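Local coordinates for hypothetical protein (Parabacteroides merdae, PDB 4OO3), which is a putative oxidoreductase of unknown substrate that probably binds NAD or NADP through its N-terminal Rossmann fold, at residues G20-A25 against G394-F399; K107-E110 against N114-S117; N142-D147 against D408-G413. One frame throughout, in Å; residues are numbered along the deposited sequence.

Contact 1: residues G20-A25 against G394-F399; sequences GHFHAA and GHEAHF
H23 is the hub here, meeting F399 with one ring face and H395 with its NE2. The F399 rim slides over that face: its CE2 lies 3.5 Å from H23 CG and also touches H23 CB, with the two ring planes 44° apart. F399 CZ reaches past the ring to H23 O at 3.5 Å. On the opposite face H21 CE1 sits over the centre, and the imidazole is therefore held between two rings. This is the tight side of the contact, and F399 is buried. H395, with CG anti to its backbone N (chi1 178°), extends its ring across to H23, and the two NE2 atoms share a hydrogen bond of 3.2 Å, at 162°. Either may be the donor. H23 NE2 lies at the edge of the H395 ring, in its plane; H23 ND1 is hydrogen-bonded to D118. With both nitrogens of H23 engaged, the ring's rotation is fixed. The looser, partly exposed side belongs to F22 and E396. There E396 OE1 makes a firm salt bridge to K29, whereas the approach of E396 OE2 to the edge of the F22 ring is doubtful, because F22 has a second conformer. H21 is the N-cap of helix 22-26, its ND1 accepting from H23 N at 3.2 Å. Capped in this way, the short helix that follows the first strand of the Rossmann sheet meets the N-terminal end of helix 395-412, forming an aromatic cluster at the junction with the C-terminal family region.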
loop_
_atom_site.group_PDB
_atom_site.type_symbol
_atom_site.label_atom_id
_atom_site.label_comp_id
_atom_site.label_asym_id
_atom_site.label_seq_id
_atom_site.Cartn_x
_atom_site.Cartn_y
_atom_site.Cartn_z
ATOM N N GLY A 20 -7.863 -6.503 12.310
ATOM C CA GLY A 20 -8.527 -7.487 11.456
ATOM C C GLY A 20 -7.724 -7.894 10.242
ATOM O O GLY A 20 -8.257 -8.540 9.352
ATOM N N HIS A 21 -6.443 -7.531 10.221
ATOM C CA HIS A 21 -5.519 -7.895 9.149
ATOM C C HIS A 21 -4.150 -8.209 9.776
ATOM O O HIS A 21 -3.842 -7.720 10.862
ATOM C CB HIS A 21 -5.410 -6.741 8.143
ATOM C CG HIS A 21 -4.700 -7.106 6.876
ATOM N ND1 HIS A 21 -3.348 -6.913 6.699
ATOM C CD2 HIS A 21 -5.150 -7.665 5.729
ATOM C CE1 HIS A 21 -2.994 -7.334 5.500
ATOM N NE2 HIS A 21 -4.069 -7.799 4.892
ATOM N N PHE A 22 -3.339 -9.016 9.092
ATOM C CA PHE A 22 -1.979 -9.398 9.528
ATOM C C PHE A 22 -1.091 -8.195 9.847
ATOM O O PHE A 22 -0.229 -8.250 10.724
ATOM C CB PHE A 22 -1.331 -10.264 8.422
ATOM C CG PHE A 22 0.136 -10.578 8.631
ATOM C CD1 PHE A 22 0.611 -11.025 9.857
ATOM C CD2 PHE A 22 1.031 -10.479 7.572
ATOM C CE1 PHE A 22 1.949 -11.330 10.037
ATOM C CE2 PHE A 22 2.371 -10.787 7.741
ATOM C CZ PHE A 22 2.830 -11.213 8.977
ATOM N N HIS A 23 -1.285 -7.103 9.111
ATOM C CA HIS A 23 -0.452 -5.898 9.279
ATOM C C HIS A 23 -0.556 -5.263 10.664
ATOM O O HIS A 23 0.411 -4.669 11.139
ATOM C CB HIS A 23 -0.749 -4.854 8.203
ATOM C CG HIS A 23 -0.330 -5.271 6.832
ATOM N ND1 HIS A 23 -0.698 -4.582 5.699
ATOM C CD2 HIS A 23 0.409 -6.324 6.409
ATOM C CE1 HIS A 23 -0.195 -5.183 4.637
ATOM N NE2 HIS A 23 0.483 -6.241 5.041
ATOM N N ALA A 24 -1.706 -5.404 11.319
ATOM C CA ALA A 24 -1.824 -4.996 12.715
ATOM C C ALA A 24 -0.749 -5.677 13.572
ATOM O O ALA A 24 -0.160 -5.050 14.455
ATOM C CB ALA A 24 -3.212 -5.313 13.253
ATOM N N ALA A 25 -0.491 -6.953 13.307
ATOM C CA ALA A 25 0.539 -7.692 14.037
ATOM C C ALA A 25 1.934 -7.432 13.488
ATOM O O ALA A 25 2.893 -7.376 14.243
ATOM C CB ALA A 25 0.240 -9.185 14.022
ATOM N N GLY A 394 11.978 -8.541 0.475
ATOM C CA GLY A 394 10.620 -9.057 0.702
ATOM C C GLY A 394 9.676 -8.096 1.406
ATOM O O GLY A 394 10.090 -7.066 1.957
ATOM N N HIS A 395 8.397 -8.453 1.405
ATOM C CA HIS A 395 7.338 -7.572 1.911
ATOM C C HIS A 395 7.467 -7.152 3.381
ATOM O O HIS A 395 7.291 -5.978 3.716
ATOM C CB HIS A 395 5.970 -8.224 1.720
ATOM C CG HIS A 395 4.850 -7.403 2.267
ATOM N ND1 HIS A 395 4.492 -6.189 1.727
ATOM C CD2 HIS A 395 4.041 -7.596 3.333
ATOM C CE1 HIS A 395 3.498 -5.675 2.424
ATOM N NE2 HIS A 395 3.199 -6.513 3.399
ATOM N N GLU A 396 7.745 -8.109 4.257
ATOM C CA GLU A 396 7.819 -7.821 5.685
ATOM C C GLU A 396 8.930 -6.828 6.004
ATOM O O GLU A 396 8.736 -5.921 6.811
ATOM C CB GLU A 396 7.997 -9.106 6.482
ATOM C CG GLU A 396 6.786 -10.014 6.376
ATOM C CD GLU A 396 6.834 -11.172 7.341
ATOM O OE1 GLU A 396 7.919 -11.470 7.873
ATOM O OE2 GLU A 396 5.772 -11.784 7.561
ATOM N N ALA A 397 10.078 -6.988 5.355
ATOM C CA ALA A 397 11.173 -6.027 5.472
ATOM C C ALA A 397 10.753 -4.646 4.964
ATOM O O ALA A 397 11.117 -3.633 5.556
ATOM C CB ALA A 397 12.392 -6.519 4.709
ATOM N N HIS A 398 9.973 -4.607 3.883
ATOM C CA HIS A 398 9.453 -3.331 3.378
ATOM C C HIS A 398 8.540 -2.669 4.404
ATOM O O HIS A 398 8.555 -1.450 4.554
ATOM C CB HIS A 398 8.687 -3.488 2.056
ATOM C CG HIS A 398 9.515 -4.033 0.938
ATOM N ND1 HIS A 398 9.006 -4.886 -0.018
ATOM C CD2 HIS A 398 10.822 -3.858 0.629
ATOM C CE1 HIS A 398 9.963 -5.214 -0.867
ATOM N NE2 HIS A 398 11.075 -4.601 -0.499
ATOM N N PHE A 399 7.738 -3.484 5.084
ATOM C CA PHE A 399 6.797 -3.004 6.095
ATOM C C PHE A 399 7.543 -2.482 7.324
ATOM O O PHE A 399 7.186 -1.443 7.881
ATOM C CB PHE A 399 5.854 -4.145 6.481
ATOM C CG PHE A 399 4.668 -3.720 7.299
ATOM C CD1 PHE A 399 4.775 -3.562 8.672
ATOM C CD2 PHE A 399 3.432 -3.527 6.698
ATOM C CE1 PHE A 399 3.680 -3.185 9.429
ATOM C CE2 PHE A 399 2.334 -3.149 7.451
ATOM C CZ PHE A 399 2.458 -2.981 8.818
#

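Contact 2: residues K107-E110 against N114-S117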
loop_
_atom_site.group_PDB
_atom_site.type_symbol
_atom_site.label_atom_id
_atom_site.label_comp_id
_atom_site.label_asym_id
_atom_site.label_seq_id
_atom_site.Cartn_x
_atom_site.Cartn_y
_atom_site.Cartn_z
ATOM N N LYS A 107 -11.457 9.954 16.043
ATOM C CA LYS A 107 -11.664 9.998 17.493
ATOM C C LYS A 107 -10.370 9.791 18.257
ATOM O O LYS A 107 -10.187 10.340 19.347
ATOM C CB LYS A 107 -12.688 8.958 17.930
ATOM C CG LYS A 107 -14.041 9.137 17.264
ATOM C CD LYS A 107 -15.160 8.585 18.120
ATOM C CE LYS A 107 -15.503 9.558 19.233
ATOM N NZ LYS A 107 -16.490 8.969 20.166
ATOM N N THR A 108 -9.471 9.001 17.679
ATOM C CA THR A 108 -8.177 8.753 18.292
ATOM C C THR A 108 -7.308 10.011 18.271
ATOM O O THR A 108 -6.659 10.334 19.260
ATOM C CB THR A 108 -7.457 7.590 17.593
ATOM O OG1 THR A 108 -8.275 6.416 17.668
ATOM C CG2 THR A 108 -6.141 7.308 18.253
ATOM N N LEU A 109 -7.296 10.715 17.146
ATOM C CA LEU A 109 -6.508 11.942 17.020
ATOM C C LEU A 109 -7.029 13.050 17.940
ATOM O O LEU A 109 -6.235 13.744 18.573
ATOM C CB LEU A 109 -6.487 12.420 15.566
ATOM C CG LEU A 109 -5.760 11.505 14.580
ATOM C CD1 LEU A 109 -6.173 11.840 13.154
ATOM C CD2 LEU A 109 -4.250 11.601 14.741
ATOM N N GLU A 110 -8.351 13.205 18.016
ATOM C CA GLU A 110 -8.981 14.104 18.996
ATOM C C GLU A 110 -8.485 13.856 20.417
ATOM O O GLU A 110 -8.383 14.789 21.213
ATOM C CB GLU A 110 -10.489 13.912 19.014
ATOM C CG GLU A 110 -11.218 14.494 17.823
ATOM C CD GLU A 110 -12.722 14.342 17.949
ATOM O OE1 GLU A 110 -13.194 13.281 18.437
ATOM O OE2 GLU A 110 -13.433 15.287 17.558
ATOM N N ASN A 114 -1.294 9.563 18.506
ATOM C CA ASN A 114 -0.741 9.446 17.143
ATOM C C ASN A 114 -1.284 8.202 16.471
ATOM O O ASN A 114 -1.689 7.269 17.157
ATOM C CB ASN A 114 0.786 9.353 17.171
ATOM C CG ASN A 114 1.445 10.571 17.797
ATOM O OD1 ASN A 114 1.644 11.592 17.146
ATOM N ND2 ASN A 114 1.816 10.452 19.056
ATOM N N VAL A 115 -1.286 8.170 15.138
ATOM C CA VAL A 115 -1.887 7.039 14.416
ATOM C C VAL A 115 -1.042 6.548 13.239
ATOM O O VAL A 115 -0.694 7.318 12.345
ATOM C CB VAL A 115 -3.291 7.403 13.889
ATOM C CG1 VAL A 115 -3.901 6.253 13.097
ATOM C CG2 VAL A 115 -4.200 7.804 15.034
ATOM N N LEU A 116 -0.724 5.259 13.252
ATOM C CA LEU A 116 -0.193 4.572 12.079
ATOM C C LEU A 116 -1.298 3.645 11.571
ATOM O O LEU A 116 -1.695 2.698 12.251
ATOM C CB LEU A 116 1.066 3.761 12.428
ATOM C CG LEU A 116 1.756 2.995 11.293
ATOM C CD1 LEU A 116 2.308 3.957 10.251
ATOM C CD2 LEU A 116 2.877 2.125 11.834
ATOM N N SER A 117 -1.796 3.918 10.373
ATOM C CA SER A 117 -2.854 3.106 9.797
ATOM C C SER A 117 -2.374 2.468 8.517
ATOM O O SER A 117 -1.686 3.096 7.721
ATOM C CB SER A 117 -4.074 3.971 9.494
ATOM O OG SER A 117 -5.027 3.255 8.726
#
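The second half of a beta-alpha-beta unit, strand 91-94 to helix 98-110 to strand 114-117, is what brings T108 and L109 down onto V115. Only three residues separate the two segments, and the chain comes back close enough for L109 CA and N114 CA to lie 6.3 Å apart. All the side-chain contact converges on one methyl, V115 CG2. T108 CG2 approaches it to 3.8 Å, and L109 CD2 comes equally near from the adjacent position on the helix, crossing the valine at about a right angle. The threonine is turned to suit: its methyl is anti to the backbone N and faces the strand, while its hydroxyl, with chi1 at -58°, bonds back to Y104 O one turn earlier in the same helix. The polar end is thus satisfied within the helix, and it is the methyl that meets V115. No hydrogen bond crosses between the segments. N114 points away from the helix, its amide tied to N90 O and M144 N, which fixes the start of the strand against its neighbours. M92 also packs on both T108 and V115, and C134 and I137 of helix 125-140 also touch L109. The result is a small, fully buried apolar core between helix and parallel sheet, the usual packing of a right-handed crossover in a Rossmann fold.

Contact 3: residues N142-D147 against D408-G413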
loop_
_atom_site.group_PDB
_atom_site.type_symbol
_atom_site.label_atom_id
_atom_site.label_comp_id
_atom_site.label_asym_id
_atom_site.label_seq_id
_atom_site.Cartn_x
_atom_site.Cartn_y
_atom_site.Cartn_z
ATOM N N ASN A 142 -0.446 18.859 16.904
ATOM C CA ASN A 142 0.945 18.427 16.752
ATOM C C ASN A 142 1.139 16.935 16.999
ATOM O O ASN A 142 2.051 16.526 17.718
ATOM C CB ASN A 142 1.870 19.248 17.654
ATOM C CG ASN A 142 2.043 20.666 17.155
ATOM O OD1 ASN A 142 1.700 21.627 17.843
ATOM N ND2 ASN A 142 2.562 20.803 15.936
ATOM N N ILE A 143 0.266 16.130 16.398
ATOM C CA ILE A 143 0.427 14.681 16.376
ATOM C C ILE A 143 0.469 14.223 14.921
ATOM O O ILE A 143 0.180 14.994 14.003
ATOM C CB ILE A 143 -0.676 13.945 17.185
ATOM C CG1 ILE A 143 -2.084 14.321 16.711
ATOM C CG2 ILE A 143 -0.531 14.252 18.673
ATOM C CD1 ILE A 143 -3.189 13.576 17.428
HETATM N N MSE A 144 0.850 12.975 14.716
HETATM C CA MSE A 144 1.054 12.458 13.384
HETATM C C MSE A 144 -0.008 11.470 13.015
HETATM O O MSE A 144 -0.427 10.662 13.837
HETATM C CB MSE A 144 2.393 11.753 13.317
HETATM C CG MSE A 144 3.458 12.699 12.785
HETATM SE SE MSE A 144 5.188 11.777 12.905
HETATM C CE MSE A 144 4.671 10.242 11.812
ATOM N N LEU A 145 -0.445 11.555 11.764
ATOM C CA LEU A 145 -1.255 10.528 11.118
ATOM C C LEU A 145 -0.448 10.043 9.920
ATOM O O LEU A 145 -0.011 10.850 9.108
ATOM C CB LEU A 145 -2.606 11.114 10.658
ATOM C CG LEU A 145 -3.510 10.232 9.785
ATOM C CD1 LEU A 145 -3.815 8.895 10.451
ATOM C CD2 LEU A 145 -4.801 10.962 9.466
ATOM N N TYR A 146 -0.248 8.734 9.810
ATOM C CA TYR A 146 0.575 8.173 8.735
ATOM C C TYR A 146 -0.007 6.863 8.243
ATOM O O TYR A 146 -0.569 6.104 9.033
ATOM C CB TYR A 146 1.995 7.940 9.242
ATOM C CG TYR A 146 3.059 7.890 8.172
ATOM C CD1 TYR A 146 3.150 8.887 7.213
ATOM C CD2 TYR A 146 4.008 6.875 8.147
ATOM C CE1 TYR A 146 4.135 8.860 6.241
ATOM C CE2 TYR A 146 4.996 6.843 7.172
ATOM C CZ TYR A 146 5.047 7.840 6.225
ATOM O OH TYR A 146 6.013 7.836 5.258
ATOM N N ASP A 147 0.112 6.603 6.943
ATOM C CA ASP A 147 -0.222 5.283 6.419
ATOM C C ASP A 147 1.016 4.508 5.960
ATOM O O ASP A 147 2.136 4.985 6.066
ATOM C CB ASP A 147 -1.347 5.333 5.359
ATOM C CG ASP A 147 -0.974 6.096 4.096
ATOM O OD1 ASP A 147 0.198 6.497 3.907
ATOM O OD2 ASP A 147 -1.895 6.275 3.270
ATOM N N ASP A 408 10.914 7.036 13.805
ATOM C CA ASP A 408 11.868 8.154 13.718
ATOM C C ASP A 408 11.139 9.477 13.706
ATOM O O ASP A 408 11.450 10.380 14.480
ATOM C CB ASP A 408 12.710 8.084 12.437
ATOM C CG ASP A 408 14.033 7.404 12.643
ATOM O OD1 ASP A 408 14.703 7.705 13.650
ATOM O OD2 ASP A 408 14.412 6.583 11.785
ATOM N N TYR A 409 10.169 9.596 12.809
ATOM C CA TYR A 409 9.527 10.877 12.603
ATOM C C TYR A 409 8.649 11.308 13.772
ATOM O O TYR A 409 8.358 12.498 13.912
ATOM C CB TYR A 409 8.824 10.935 11.239
ATOM C CG TYR A 409 9.803 11.421 10.192
ATOM C CD1 TYR A 409 10.251 12.746 10.211
ATOM C CD2 TYR A 409 10.336 10.562 9.237
ATOM C CE1 TYR A 409 11.173 13.210 9.289
ATOM C CE2 TYR A 409 11.263 11.023 8.309
ATOM C CZ TYR A 409 11.676 12.345 8.338
ATOM O OH TYR A 409 12.592 12.811 7.421
ATOM N N LEU A 410 8.276 10.366 14.633
ATOM C CA LEU A 410 7.657 10.720 15.910
ATOM C C LEU A 410 8.565 11.640 16.723
ATOM O O LEU A 410 8.078 12.564 17.369
ATOM C CB LEU A 410 7.310 9.474 16.737
ATOM C CG LEU A 410 6.064 8.678 16.336
ATOM C CD1 LEU A 410 5.949 7.431 17.202
ATOM C CD2 LEU A 410 4.809 9.539 16.437
ATOM N N LYS A 411 9.877 11.391 16.683
ATOM C CA LYS A 411 10.847 12.193 17.446
ATOM C C LYS A 411 10.734 13.683 17.124
ATOM O O LYS A 411 10.700 14.533 18.019
ATOM C CB LYS A 411 12.286 11.770 17.140
ATOM C CG LYS A 411 12.678 10.351 17.511
ATOM C CD LYS A 411 14.172 10.175 17.276
ATOM C CE LYS A 411 14.657 8.775 17.609
ATOM N NZ LYS A 411 14.251 7.766 16.593
ATOM N N GLU A 412 10.695 13.986 15.830
ATOM C CA GLU A 412 10.635 15.362 15.362
ATOM C C GLU A 412 9.216 15.905 15.479
ATOM O O GLU A 412 9.016 17.114 15.556
ATOM C CB GLU A 412 11.124 15.447 13.915
ATOM C CG GLU A 412 12.024 16.639 13.633
ATOM C CD GLU A 412 12.878 16.425 12.400
ATOM O OE1 GLU A 412 12.311 16.093 11.335
ATOM O OE2 GLU A 412 14.114 16.575 12.498
ATOM N N GLY A 413 8.234 15.005 15.490
ATOM C CA GLY A 413 6.824 15.379 15.616
ATOM C C GLY A 413 6.176 15.725 14.287
ATOM O O GLY A 413 4.952 15.834 14.201
#
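M144, a selenomethionine, reaches across to the last turn of helix 395-412 and does nearly all the touching from its side. Its chi1 of -95° is displaced from the usual staggered position, chi2 is extended, and the chain then bends at chi3 (57°), which turns CE aside and leaves the selenium to meet the helix. SE lies 3.4 Å from Y409 O, a van der Waals contact, since the selenium has no hydrogen to give; that oxygen accepts from G413 N at 3.0 Å. The flanking side chains touch more loosely: Y409 CB is 4.1 Å from SE, and L410 CD2 is 4.2 Å from it. Y409 leaves CB with its ring directed away from M144, meeting the ring of H405 instead. L410 has CG beside its backbone N (chi1 -77°), which brings the branch, with CD2 leading, toward the selenium. Strand 145-147 is an edge strand of the parallel Rossmann sheet, and the helix of the C-terminal family region lies against the approach to it; the backbone of M144 hydrogen-bonds with V115 of the neighbouring strand 114-117. Just after the helix ends, G413 has positive phi, and its O comes 3.8 Å from M144 CG. F406 and L415 pack on M144 as well. On the side of the helix turned from the strand, K411 NZ makes a 3.0 Å salt bridge with D408 OD1, approaching the carboxylate on its anti side and out of its plane.

In the fold
Contacts 2 and 3 are neighbours, their centres 11 Å apart, and they touch through strands 114-117 and 145-147, which lie side by side in the six-stranded parallel sheet; S117 N probably hydrogen-bonds to Y146 O. Centre to centre, contact 1 is about 19 Å from contact 2 and about 20 Å from contact 3, touching neither. Along the chain contact 2 falls between the two segments of contact 1 and closes before contact 3 opens, while contacts 1 and 3 cross. Contacts 1 and 3 share helix 395-412, its start at one and its end at the other, so this helix ties the C-terminal family region to the Rossmann fold at two places.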